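Local coordinates for ribulose bisphosphate carboxylase (Pyrococcus horikoshii, PDB 2D69), which probably catalyses the addition of carbon dioxide and water to ribulose 1,5-bisphosphate, yielding two molecules of 3-phosphoglycerate, in an archaeal AMP degradation pathway, at residues V28-E33 against S103-N108; S48-G53 against I86-T91; R144-V149 against G246-I251; R212-A215 against T220-Y223. One frame throughout, in Å; residues are numbered along the deposited sequence.

Interaction 1: V28-E33 against S103-N108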
loop_
_atom_site.group_PDB
_atom_site.type_symbol
_atom_site.label_atom_id
_atom_site.label_comp_id
_atom_site.label_asym_id
_atom_site.label_seq_id
_atom_site.Cartn_x
_atom_site.Cartn_y
_atom_site.Cartn_z
ATOM N N VAL A 28 -36.741 -21.819 16.775
ATOM C CA VAL A 28 -36.418 -21.184 18.029
ATOM C C VAL A 28 -37.461 -21.601 19.071
ATOM O O VAL A 28 -38.660 -21.664 18.774
ATOM C CB VAL A 28 -36.378 -19.652 17.869
ATOM C CG1 VAL A 28 -36.083 -19.003 19.192
ATOM C CG2 VAL A 28 -35.386 -19.257 16.805
ATOM N N GLU A 29 -36.987 -21.925 20.266
ATOM C CA GLU A 29 -37.843 -22.291 21.368
ATOM C C GLU A 29 -37.869 -21.147 22.365
ATOM O O GLU A 29 -36.810 -20.674 22.796
ATOM C CB GLU A 29 -37.367 -23.585 22.023
ATOM C CG GLU A 29 -36.985 -24.690 21.046
ATOM C CD GLU A 29 -36.681 -26.016 21.720
ATOM O OE1 GLU A 29 -35.617 -26.600 21.446
ATOM O OE2 GLU A 29 -37.516 -26.474 22.524
ATOM N N TYR A 30 -39.073 -20.713 22.721
ATOM C CA TYR A 30 -39.302 -19.667 23.689
ATOM C C TYR A 30 -40.166 -20.149 24.864
ATOM O O TYR A 30 -41.145 -20.901 24.698
ATOM C CB TYR A 30 -40.023 -18.482 23.037
ATOM C CG TYR A 30 -39.298 -17.741 21.917
ATOM C CD1 TYR A 30 -38.394 -16.702 22.207
ATOM C CD2 TYR A 30 -39.533 -18.048 20.570
ATOM C CE1 TYR A 30 -37.712 -16.016 21.196
ATOM C CE2 TYR A 30 -38.864 -17.359 19.531
ATOM C CZ TYR A 30 -37.972 -16.334 19.853
ATOM O OH TYR A 30 -37.332 -15.619 18.855
ATOM N N TYR A 31 -39.836 -19.681 26.059
ATOM C CA TYR A 31 -40.782 -19.694 27.184
ATOM C C TYR A 31 -41.461 -18.324 27.274
ATOM O O TYR A 31 -40.809 -17.299 27.138
ATOM C CB TYR A 31 -40.030 -19.949 28.505
ATOM C CG TYR A 31 -40.889 -19.713 29.744
ATOM C CD1 TYR A 31 -40.847 -18.508 30.421
ATOM C CD2 TYR A 31 -41.766 -20.672 30.178
ATOM C CE1 TYR A 31 -41.680 -18.272 31.560
ATOM C CE2 TYR A 31 -42.588 -20.472 31.314
ATOM C CZ TYR A 31 -42.541 -19.260 31.998
ATOM O OH TYR A 31 -43.351 -19.032 33.102
ATOM N N PHE A 32 -42.749 -18.262 27.588
ATOM C CA PHE A 32 -43.344 -16.945 27.780
ATOM C C PHE A 32 -44.539 -16.996 28.708
ATOM O O PHE A 32 -45.025 -18.059 29.011
ATOM C CB PHE A 32 -43.736 -16.302 26.412
ATOM C CG PHE A 32 -44.913 -16.966 25.748
ATOM C CD1 PHE A 32 -44.710 -18.024 24.889
ATOM C CD2 PHE A 32 -46.214 -16.543 25.996
ATOM C CE1 PHE A 32 -45.805 -18.662 24.289
ATOM C CE2 PHE A 32 -47.293 -17.182 25.404
ATOM C CZ PHE A 32 -47.076 -18.242 24.543
ATOM N N GLU A 33 -44.969 -15.825 29.173
ATOM C CA GLU A 33 -46.192 -15.663 29.949
ATOM C C GLU A 33 -46.973 -14.505 29.283
ATOM O O GLU A 33 -46.407 -13.422 29.127
ATOM C CB GLU A 33 -45.850 -15.319 31.417
ATOM C CG GLU A 33 -44.881 -16.327 32.068
ATOM C CD GLU A 33 -44.339 -15.896 33.427
ATOM O OE1 GLU A 33 -44.678 -14.767 33.880
ATOM O OE2 GLU A 33 -43.545 -16.686 34.027
ATOM N N SER A 103 -30.671 -10.213 16.018
ATOM C CA SER A 103 -31.555 -9.054 15.899
ATOM C C SER A 103 -33.024 -9.463 15.629
ATOM O O SER A 103 -34.004 -8.787 16.083
ATOM C CB SER A 103 -31.054 -8.170 14.778
ATOM O OG SER A 103 -31.693 -6.915 14.895
ATOM N N ALA A 104 -33.204 -10.554 14.885
ATOM C CA ALA A 104 -34.542 -11.043 14.583
ATOM C C ALA A 104 -35.150 -11.833 15.724
ATOM O O ALA A 104 -36.265 -11.521 16.166
ATOM C CB ALA A 104 -34.527 -11.881 13.327
ATOM N N VAL A 105 -34.432 -12.831 16.230
ATOM C CA VAL A 105 -35.031 -13.774 17.196
ATOM C C VAL A 105 -34.892 -13.405 18.677
ATOM O O VAL A 105 -35.472 -14.033 19.572
ATOM C CB VAL A 105 -34.564 -15.225 16.919
ATOM C CG1 VAL A 105 -34.778 -15.552 15.494
ATOM C CG2 VAL A 105 -33.110 -15.481 17.252
ATOM N N ALA A 106 -34.072 -12.391 18.945
ATOM C CA ALA A 106 -33.670 -12.022 20.291
ATOM C C ALA A 106 -33.633 -10.503 20.403
ATOM O O ALA A 106 -32.865 -9.992 21.191
ATOM C CB ALA A 106 -32.303 -12.649 20.642
ATOM N N GLY A 107 -34.531 -9.809 19.690
ATOM C CA GLY A 107 -34.514 -8.367 19.560
ATOM C C GLY A 107 -35.701 -7.694 20.215
ATOM O O GLY A 107 -35.856 -7.746 21.450
ATOM N N ASN A 108 -36.559 -7.092 19.403
ATOM C CA ASN A 108 -37.720 -6.358 19.901
ATOM C C ASN A 108 -38.689 -7.227 20.652
ATOM O O ASN A 108 -39.575 -6.692 21.336
ATOM C CB ASN A 108 -38.476 -5.701 18.745
ATOM C CG ASN A 108 -37.850 -4.392 18.320
ATOM O OD1 ASN A 108 -36.758 -4.030 18.797
ATOM N ND2 ASN A 108 -38.528 -3.661 17.426
#

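Interaction 2: S48-G53 against I86-T91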
loop_
_atom_site.group_PDB
_atom_site.type_symbol
_atom_site.label_atom_id
_atom_site.label_comp_id
_atom_site.label_asym_id
_atom_site.label_seq_id
_atom_site.Cartn_x
_atom_site.Cartn_y
_atom_site.Cartn_z
ATOM N N SER A 48 -44.418 -13.051 14.674
ATOM C CA SER A 48 -44.612 -11.846 13.895
ATOM C C SER A 48 -43.437 -10.845 13.979
ATOM O O SER A 48 -42.868 -10.414 12.968
ATOM C CB SER A 48 -45.864 -11.160 14.437
ATOM O OG SER A 48 -46.053 -10.042 13.676
ATOM N N GLU A 49 -43.080 -10.478 15.200
ATOM C CA GLU A 49 -42.109 -9.452 15.429
ATOM C C GLU A 49 -40.701 -9.995 15.071
ATOM O O GLU A 49 -39.816 -9.230 14.700
ATOM C CB GLU A 49 -42.224 -8.956 16.859
ATOM C CG GLU A 49 -41.320 -7.783 17.212
ATOM C CD GLU A 49 -41.735 -6.472 16.551
ATOM O OE1 GLU A 49 -42.933 -6.356 16.127
ATOM O OE2 GLU A 49 -40.847 -5.575 16.455
ATOM N N SER A 50 -40.508 -11.308 15.146
ATOM C CA SER A 50 -39.238 -11.894 14.725
ATOM C C SER A 50 -39.215 -12.214 13.223
ATOM O O SER A 50 -38.268 -12.756 12.740
ATOM C CB SER A 50 -38.881 -13.134 15.547
ATOM O OG SER A 50 -39.931 -14.086 15.671
ATOM N N SER A 51 -40.275 -11.909 12.490
ATOM C CA SER A 51 -40.306 -12.199 11.060
ATOM C C SER A 51 -40.775 -10.966 10.301
ATOM O O SER A 51 -40.038 -10.016 10.280
ATOM C CB SER A 51 -41.137 -13.472 10.748
ATOM O OG SER A 51 -42.535 -13.301 10.947
ATOM N N ILE A 52 -41.979 -10.956 9.734
ATOM C CA ILE A 52 -42.419 -9.898 8.832
ATOM C C ILE A 52 -43.286 -8.849 9.503
ATOM O O ILE A 52 -43.632 -7.829 8.889
ATOM C CB ILE A 52 -43.185 -10.483 7.604
ATOM C CG1 ILE A 52 -44.467 -11.227 7.994
ATOM C CG2 ILE A 52 -42.354 -11.428 6.813
ATOM C CD1 ILE A 52 -45.419 -11.420 6.844
ATOM N N GLY A 53 -43.751 -9.122 10.716
ATOM C CA GLY A 53 -44.523 -8.134 11.444
ATOM C C GLY A 53 -45.952 -8.244 10.994
ATOM O O GLY A 53 -46.275 -9.121 10.204
ATOM N N ILE A 86 -40.979 -22.128 17.234
ATOM C CA ILE A 86 -41.321 -21.323 16.068
ATOM C C ILE A 86 -40.333 -21.640 14.958
ATOM O O ILE A 86 -39.137 -21.827 15.217
ATOM C CB ILE A 86 -41.305 -19.815 16.404
ATOM C CG1 ILE A 86 -42.265 -19.509 17.586
ATOM C CG2 ILE A 86 -41.711 -19.012 15.158
ATOM C CD1 ILE A 86 -42.243 -18.005 18.074
ATOM N N ALA A 87 -40.870 -21.753 13.752
ATOM C CA ALA A 87 -40.100 -22.104 12.576
ATOM C C ALA A 87 -39.922 -20.912 11.649
ATOM O O ALA A 87 -40.881 -20.207 11.365
ATOM C CB ALA A 87 -40.766 -23.241 11.828
ATOM N N TYR A 88 -38.690 -20.760 11.158
ATOM C CA TYR A 88 -38.208 -19.621 10.373
ATOM C C TYR A 88 -37.581 -20.073 9.068
ATOM O O TYR A 88 -36.594 -20.803 9.082
ATOM C CB TYR A 88 -37.125 -18.838 11.159
ATOM C CG TYR A 88 -37.662 -18.206 12.445
ATOM C CD1 TYR A 88 -38.044 -16.885 12.482
ATOM C CD2 TYR A 88 -37.798 -18.964 13.612
ATOM C CE1 TYR A 88 -38.524 -16.317 13.637
ATOM C CE2 TYR A 88 -38.236 -18.418 14.771
ATOM C CZ TYR A 88 -38.627 -17.092 14.787
ATOM O OH TYR A 88 -39.113 -16.584 15.949
ATOM N N PRO A 89 -38.124 -19.615 7.945
ATOM C CA PRO A 89 -37.482 -19.819 6.654
ATOM C C PRO A 89 -36.217 -18.988 6.514
ATOM O O PRO A 89 -36.110 -17.868 7.060
ATOM C CB PRO A 89 -38.564 -19.384 5.658
ATOM C CG PRO A 89 -39.298 -18.372 6.369
ATOM C CD PRO A 89 -39.350 -18.805 7.824
ATOM N N LEU A 90 -35.228 -19.556 5.810
ATOM C CA LEU A 90 -33.922 -18.922 5.686
ATOM C C LEU A 90 -33.922 -17.665 4.829
ATOM O O LEU A 90 -32.957 -16.942 4.829
ATOM C CB LEU A 90 -32.930 -19.914 5.129
ATOM C CG LEU A 90 -32.771 -21.144 5.997
ATOM C CD1 LEU A 90 -31.588 -21.894 5.485
ATOM C CD2 LEU A 90 -32.520 -20.799 7.459
ATOM N N THR A 91 -35.024 -17.387 4.147
ATOM C CA THR A 91 -35.201 -16.126 3.469
ATOM C C THR A 91 -35.220 -14.905 4.415
ATOM O O THR A 91 -35.189 -13.747 3.954
ATOM C CB THR A 91 -36.529 -16.176 2.665
ATOM O OG1 THR A 91 -37.551 -16.686 3.510
ATOM C CG2 THR A 91 -36.472 -17.242 1.536
#

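Interaction 3: R144-V149 against G246-I251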
loop_
_atom_site.group_PDB
_atom_site.type_symbol
_atom_site.label_atom_id
_atom_site.label_comp_id
_atom_site.label_asym_id
_atom_site.label_seq_id
_atom_site.Cartn_x
_atom_site.Cartn_y
_atom_site.Cartn_z
ATOM N N ARG A 144 -5.760 -29.505 22.933
ATOM C CA ARG A 144 -5.001 -30.604 23.556
ATOM C C ARG A 144 -3.721 -30.856 22.820
ATOM O O ARG A 144 -2.689 -31.169 23.439
ATOM C CB ARG A 144 -5.820 -31.888 23.625
ATOM C CG ARG A 144 -6.884 -31.915 24.722
ATOM C CD ARG A 144 -7.415 -33.326 25.018
ATOM N NE ARG A 144 -8.326 -33.318 26.136
ATOM C CZ ARG A 144 -7.981 -33.192 27.399
ATOM N NH1 ARG A 144 -6.716 -33.077 27.770
ATOM N NH2 ARG A 144 -8.905 -33.166 28.317
ATOM N N GLU A 145 -3.781 -30.750 21.491
ATOM C CA GLU A 145 -2.595 -30.960 20.652
ATOM C C GLU A 145 -1.481 -29.919 20.876
ATOM O O GLU A 145 -0.295 -30.281 21.056
ATOM C CB GLU A 145 -2.987 -30.994 19.191
ATOM C CG GLU A 145 -1.834 -31.135 18.215
ATOM C CD GLU A 145 -2.273 -31.139 16.740
ATOM O OE1 GLU A 145 -3.043 -30.231 16.298
ATOM O OE2 GLU A 145 -1.798 -32.028 16.006
ATOM N N PHE A 146 -1.822 -28.641 20.904
ATOM C CA PHE A 146 -0.773 -27.607 21.040
ATOM C C PHE A 146 -0.319 -27.436 22.472
ATOM O O PHE A 146 0.787 -26.969 22.721
ATOM C CB PHE A 146 -1.136 -26.280 20.279
ATOM C CG PHE A 146 -2.137 -25.389 20.935
ATOM C CD1 PHE A 146 -3.303 -25.023 20.240
ATOM C CD2 PHE A 146 -1.893 -24.829 22.172
ATOM C CE1 PHE A 146 -4.238 -24.137 20.800
ATOM C CE2 PHE A 146 -2.822 -23.969 22.767
ATOM C CZ PHE A 146 -4.009 -23.612 22.074
ATOM N N MET A 147 -1.140 -27.882 23.423
ATOM C CA MET A 147 -0.754 -27.819 24.839
ATOM C C MET A 147 0.021 -29.082 25.241
ATOM O O MET A 147 0.662 -29.132 26.296
ATOM C CB MET A 147 -1.994 -27.671 25.696
ATOM C CG MET A 147 -2.685 -26.280 25.659
ATOM S SD MET A 147 -1.538 -24.949 26.042
ATOM C CE MET A 147 -1.031 -25.280 27.776
ATOM N N GLY A 148 -0.047 -30.105 24.396
ATOM C CA GLY A 148 0.609 -31.387 24.662
ATOM C C GLY A 148 -0.016 -32.133 25.831
ATOM O O GLY A 148 0.704 -32.875 26.566
ATOM N N VAL A 149 -1.326 -31.943 26.045
ATOM C CA VAL A 149 -1.999 -32.586 27.170
ATOM C C VAL A 149 -3.140 -33.472 26.707
ATOM O O VAL A 149 -4.207 -32.959 26.307
ATOM C CB VAL A 149 -2.493 -31.533 28.206
ATOM C CG1 VAL A 149 -3.259 -32.194 29.331
ATOM C CG2 VAL A 149 -1.294 -30.754 28.766
ATOM N N GLY A 246 2.221 -16.361 21.168
ATOM C CA GLY A 246 1.051 -16.849 21.873
ATOM C C GLY A 246 0.089 -17.592 20.988
ATOM O O GLY A 246 -0.029 -17.293 19.784
ATOM N N GLN A 247 -0.638 -18.541 21.574
ATOM C CA GLN A 247 -1.679 -19.265 20.852
ATOM C C GLN A 247 -3.070 -19.089 21.391
ATOM O O GLN A 247 -3.977 -19.770 20.930
ATOM C CB GLN A 247 -1.353 -20.767 20.729
ATOM C CG GLN A 247 -0.006 -21.032 20.054
ATOM C CD GLN A 247 0.364 -22.530 19.823
ATOM O OE1 GLN A 247 1.027 -23.139 20.673
ATOM N NE2 GLN A 247 0.015 -23.078 18.640
ATOM N N TYR A 248 -3.258 -18.195 22.363
ATOM C CA TYR A 248 -4.570 -17.902 22.952
ATOM C C TYR A 248 -4.815 -16.401 23.173
ATOM O O TYR A 248 -3.925 -15.663 23.526
ATOM C CB TYR A 248 -4.625 -18.521 24.354
ATOM C CG TYR A 248 -5.135 -19.933 24.634
ATOM C CD1 TYR A 248 -4.258 -20.938 25.137
ATOM C CD2 TYR A 248 -6.457 -20.231 24.573
ATOM C CE1 TYR A 248 -4.747 -22.164 25.565
ATOM C CE2 TYR A 248 -6.945 -21.479 24.950
ATOM C CZ TYR A 248 -6.085 -22.435 25.456
ATOM O OH TYR A 248 -6.600 -23.623 25.868
ATOM N N VAL A 249 -6.046 -15.962 22.956
ATOM C CA VAL A 249 -6.529 -14.689 23.473
ATOM C C VAL A 249 -7.821 -14.941 24.201
ATOM O O VAL A 249 -8.587 -15.857 23.852
ATOM C CB VAL A 249 -6.711 -13.642 22.337
ATOM C CG1 VAL A 249 -5.407 -13.413 21.659
ATOM C CG2 VAL A 249 -7.715 -14.104 21.272
ATOM N N MET A 250 -8.097 -14.073 25.180
ATOM C CA MET A 250 -9.292 -14.090 25.949
ATOM C C MET A 250 -10.116 -12.870 25.544
ATOM O O MET A 250 -9.587 -11.761 25.394
ATOM C CB MET A 250 -8.962 -14.006 27.438
ATOM C CG MET A 250 -10.151 -13.475 28.322
ATOM S SD MET A 250 -9.678 -13.623 30.070
ATOM C CE MET A 250 -10.617 -12.348 30.679
ATOM N N ILE A 251 -11.388 -13.088 25.335
ATOM C CA ILE A 251 -12.293 -12.007 24.999
ATOM C C ILE A 251 -13.485 -12.100 25.945
ATOM O O ILE A 251 -14.037 -13.169 26.121
ATOM C CB ILE A 251 -12.749 -12.116 23.537
ATOM C CG1 ILE A 251 -11.554 -12.057 22.560
ATOM C CG2 ILE A 251 -13.700 -10.991 23.182
ATOM C CD1 ILE A 251 -11.932 -12.266 21.091
HETATM O O HOH W 1 2.498 -25.401 21.214
#

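Interaction 4: R212-A215 against T220-Y223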
loop_
_atom_site.group_PDB
_atom_site.type_symbol
_atom_site.label_atom_id
_atom_site.label_comp_id
_atom_site.label_asym_id
_atom_site.label_seq_id
_atom_site.Cartn_x
_atom_site.Cartn_y
_atom_site.Cartn_z
ATOM N N ARG A 212 10.657 -19.239 29.319
ATOM C CA ARG A 212 11.640 -19.721 30.309
ATOM C C ARG A 212 11.081 -20.909 31.104
ATOM O O ARG A 212 11.797 -21.894 31.354
ATOM C CB ARG A 212 12.045 -18.580 31.241
ATOM C CG ARG A 212 13.078 -18.940 32.296
ATOM C CD ARG A 212 13.147 -17.910 33.415
ATOM N NE ARG A 212 13.899 -18.423 34.565
ATOM C CZ ARG A 212 13.911 -17.852 35.766
ATOM N NH1 ARG A 212 13.242 -16.723 35.987
ATOM N NH2 ARG A 212 14.625 -18.397 36.746
ATOM N N VAL A 213 9.812 -20.827 31.498
ATOM C CA VAL A 213 9.185 -21.894 32.303
ATOM C C VAL A 213 9.048 -23.191 31.504
ATOM O O VAL A 213 9.312 -24.286 32.049
ATOM C CB VAL A 213 7.848 -21.520 32.869
ATOM C CG1 VAL A 213 7.263 -22.694 33.685
ATOM C CG2 VAL A 213 7.991 -20.318 33.797
ATOM N N GLU A 214 8.725 -23.050 30.217
ATOM C CA GLU A 214 8.705 -24.148 29.288
ATOM C C GLU A 214 10.065 -24.800 29.246
ATOM O O GLU A 214 10.124 -26.014 29.295
ATOM C CB GLU A 214 8.268 -23.718 27.882
ATOM C CG GLU A 214 6.772 -23.479 27.804
ATOM C CD GLU A 214 6.271 -23.162 26.413
ATOM O OE1 GLU A 214 7.070 -22.865 25.533
ATOM O OE2 GLU A 214 5.059 -23.189 26.204
ATOM N N ALA A 215 11.138 -24.028 29.094
ATOM C CA ALA A 215 12.478 -24.622 29.037
ATOM C C ALA A 215 12.839 -25.371 30.326
ATOM O O ALA A 215 13.435 -26.439 30.273
ATOM C CB ALA A 215 13.535 -23.550 28.697
ATOM N N THR A 220 4.379 -27.375 28.246
ATOM C CA THR A 220 3.837 -26.242 27.548
ATOM C C THR A 220 2.983 -25.335 28.470
ATOM O O THR A 220 2.130 -25.799 29.215
ATOM C CB THR A 220 3.051 -26.739 26.341
ATOM O OG1 THR A 220 3.942 -27.422 25.438
ATOM C CG2 THR A 220 2.481 -25.554 25.509
ATOM N N LYS A 221 3.230 -24.037 28.384
ATOM C CA LYS A 221 2.520 -23.075 29.173
ATOM C C LYS A 221 1.876 -22.034 28.246
ATOM O O LYS A 221 2.443 -21.662 27.209
ATOM C CB LYS A 221 3.462 -22.396 30.170
ATOM C CG LYS A 221 4.302 -23.347 31.059
ATOM C CD LYS A 221 3.402 -24.176 31.925
ATOM C CE LYS A 221 4.185 -25.021 32.915
ATOM N NZ LYS A 221 3.212 -25.790 33.769
ATOM N N GLU A 222 0.710 -21.572 28.642
ATOM C CA GLU A 222 -0.026 -20.599 27.850
ATOM C C GLU A 222 -0.679 -19.546 28.721
ATOM O O GLU A 222 -0.615 -19.599 29.954
ATOM C CB GLU A 222 -1.028 -21.281 26.922
ATOM C CG GLU A 222 -0.509 -21.317 25.508
ATOM C CD GLU A 222 -0.345 -19.936 24.859
ATOM O OE1 GLU A 222 -0.990 -18.944 25.278
ATOM O OE2 GLU A 222 0.416 -19.857 23.880
ATOM N N TYR A 223 -1.294 -18.582 28.043
ATOM C CA TYR A 223 -1.701 -17.335 28.662
ATOM C C TYR A 223 -2.987 -16.850 28.013
ATOM O O TYR A 223 -2.984 -16.447 26.858
ATOM C CB TYR A 223 -0.580 -16.286 28.472
ATOM C CG TYR A 223 -0.801 -14.957 29.175
ATOM C CD1 TYR A 223 -1.816 -14.785 30.097
ATOM C CD2 TYR A 223 0.013 -13.878 28.917
ATOM C CE1 TYR A 223 -2.023 -13.586 30.697
ATOM C CE2 TYR A 223 -0.175 -12.660 29.553
ATOM C CZ TYR A 223 -1.184 -12.512 30.414
ATOM O OH TYR A 223 -1.385 -11.303 31.024
#

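Interaction 1: V28-E33 against S103-N108
Tyr30 reaches out from its strand edge-first, so that its hydroxyl meets the backbone carbonyl of Val105. The hydrogen bond from Tyr30 OH to Val105 O is short, 2.5 Å. The carbonyl oxygen lies near the plane of the tyrosine ring, and the hydroxyl in turn sits in the carbonyl plane on a lone pair, with a C=O...O angle of 117°. Val28 CG1 lies 3.2 Å above one face of the ring, offset toward its rim. The other branch of that valine is turned to the helix: Val28 CG2 touches Val105 CG1 at 4.0 Å, the two side chains crossing at a slant. In the N-terminal domain this is where strand 26-34 of the mixed sheet packs against the C-terminal end of helix 98-105. Val105 is the last helical residue, and Ala106 already departs from helical backbone angles. The negative end of the helix would probably strengthen Val105 O as an acceptor. Tyr30 also packs on Ile46 of helix 39-49, the second helix over this face. Two residues before Val105 in the same helix, Ser103 OG bonds Asp252 OD2 of a second subunit.

Interaction 2: S48-G53 against I86-T91
The backbone at Ser50, just past the end of helix 39-49, passes the extended backbone at Tyr88 with their CA atoms 8.9 Å apart, a gap bridged by side chains. In the N-terminal domain of the large subunit this joins a helix to the mixed sheet beneath it. Ser50 has psi near 0°, and Ser51, at phi -132° and psi -109°, then turns the chain sharply. The turn is tied back to the helix end, since Ser48 O receives a hydrogen bond from Ser51 N at 3.0 Å and a weak one from Gly53 N. The backbone of Tyr88 pairs with Leu26 of the neighbouring strand.

The side-chain contact is a single hydrogen bond, from Tyr88 OH to Ser50 OG at 2.6 Å. The serine oxygen lies near the plane of the tyrosine ring, at its edge. A chi1 of 49° sets Ser50 OG between its own backbone N and carbonyl carbon, where it can also bond Ile46 O one turn earlier; as Ile46 O can only accept, a relay from tyrosine through serine to the helix backbone is implied. Ser50 CB lies alongside the same edge, 3.7 Å from Tyr88 CE1. Two other subunits lie close by: Glu49 packs on Glu189 of a second subunit, and Leu90 O bonds Arg131 of a third. Ser50 O, buried here without a polar partner in the model, lies 3.7 Å from Tyr88 CE1.

Interaction 3: R144-V149 against G246-I251
At the N-terminal ends of the barrel strands, the final turn of helix 139-147 sets Phe146 against Gln247 and Tyr248, at the start of strand 248-252. The aromatic pair is an offset edge-to-face stack: the CE2-CZ edge of Phe146 points at the face of Tyr248, with ring planes 80° apart and centroids separated by 5.5 Å. Gln247 occupies a face of Phe146. Its CB makes a CH-pi contact 4.2 Å from the ring centroid and 15° from the normal, and its extended chain runs back past the ring until OE1 comes 3.7 Å from Phe146 CD2. One water donates to both Phe146 O and Gln247 OE1, a bridge that ties the amide oxygen to the helix end. Met147 SD adds an edge contact, 4.3 Å from Tyr248 CE1. The helix stops in a Schellman motif, with Gly148 at positive phi and Val149 N bonded to Arg144 O at 3.0 Å. Tyr248 itself is held at its far end by Gln309 and packs on Leu184 and Ala274 of other strands. A helix packed against the N-terminal ends of the strands, opposite the C-terminal ends that carry the active site, fits the alpha/beta barrel of Rubisco.

Interaction 4: R212-A215 against T220-Y223
Glu214 and Lys221 join the two ends of a tight return in a beta-alpha-beta unit of the barrel, where helix 199-217 turns back into strand 222-224. The central bond runs from Lys221 N to Glu214 OE2, 3.0 Å long and nearly straight at 168°, and it uses the anti lone pair of the carboxylate. Glu214 lies extended beyond CG, which carries its carboxylate to the loop; there OE2 also rests 3.6 Å from Thr220 CG2. Beside this polar link, the aliphatic part of Lys221 crosses Val213 at about a right angle, with Val213 CG1 3.9 Å from Lys221 CE. A bend at chi2 (-63°) lays the lysine chain over the valine, and its amine continues away to the carbonyls of Trp178 and Ile182. In the next shell, Arg210 binds the strand side. Its NH1 donates to Lys221 O, which probably relieves the approach of that oxygen to Glu214 OE2, and it also forms a salt bridge with Glu222 OE2. The other oxygen of that carboxylate, Glu222 OE1, accepts the backbone N-H of Tyr223 at 2.8 Å, met on the anti side and 33° out of the carboxylate plane.

Overall arrangement
The four contacts form two pairs in two domains. Interactions 1 and 2 lie in the N-terminal domain with centres 11 Å apart; their strands 26-34 and 81-88 are sheet neighbours, and interaction 2 is nested within the chain loop closed by interaction 1. Interactions 3 and 4, also 11 Å apart between centres, belong to the catalytic barrel, where interaction 4 is nested inside interaction 3 and Gln247 N bonds Glu222 OE2 between them. Across the chain's centre the pairs are separated by about 35 to 50 Å, centre to centre, and do not touch. Both N-terminal contacts adjoin the second subunit, so this part of the N-terminal domain lies at a subunit interface.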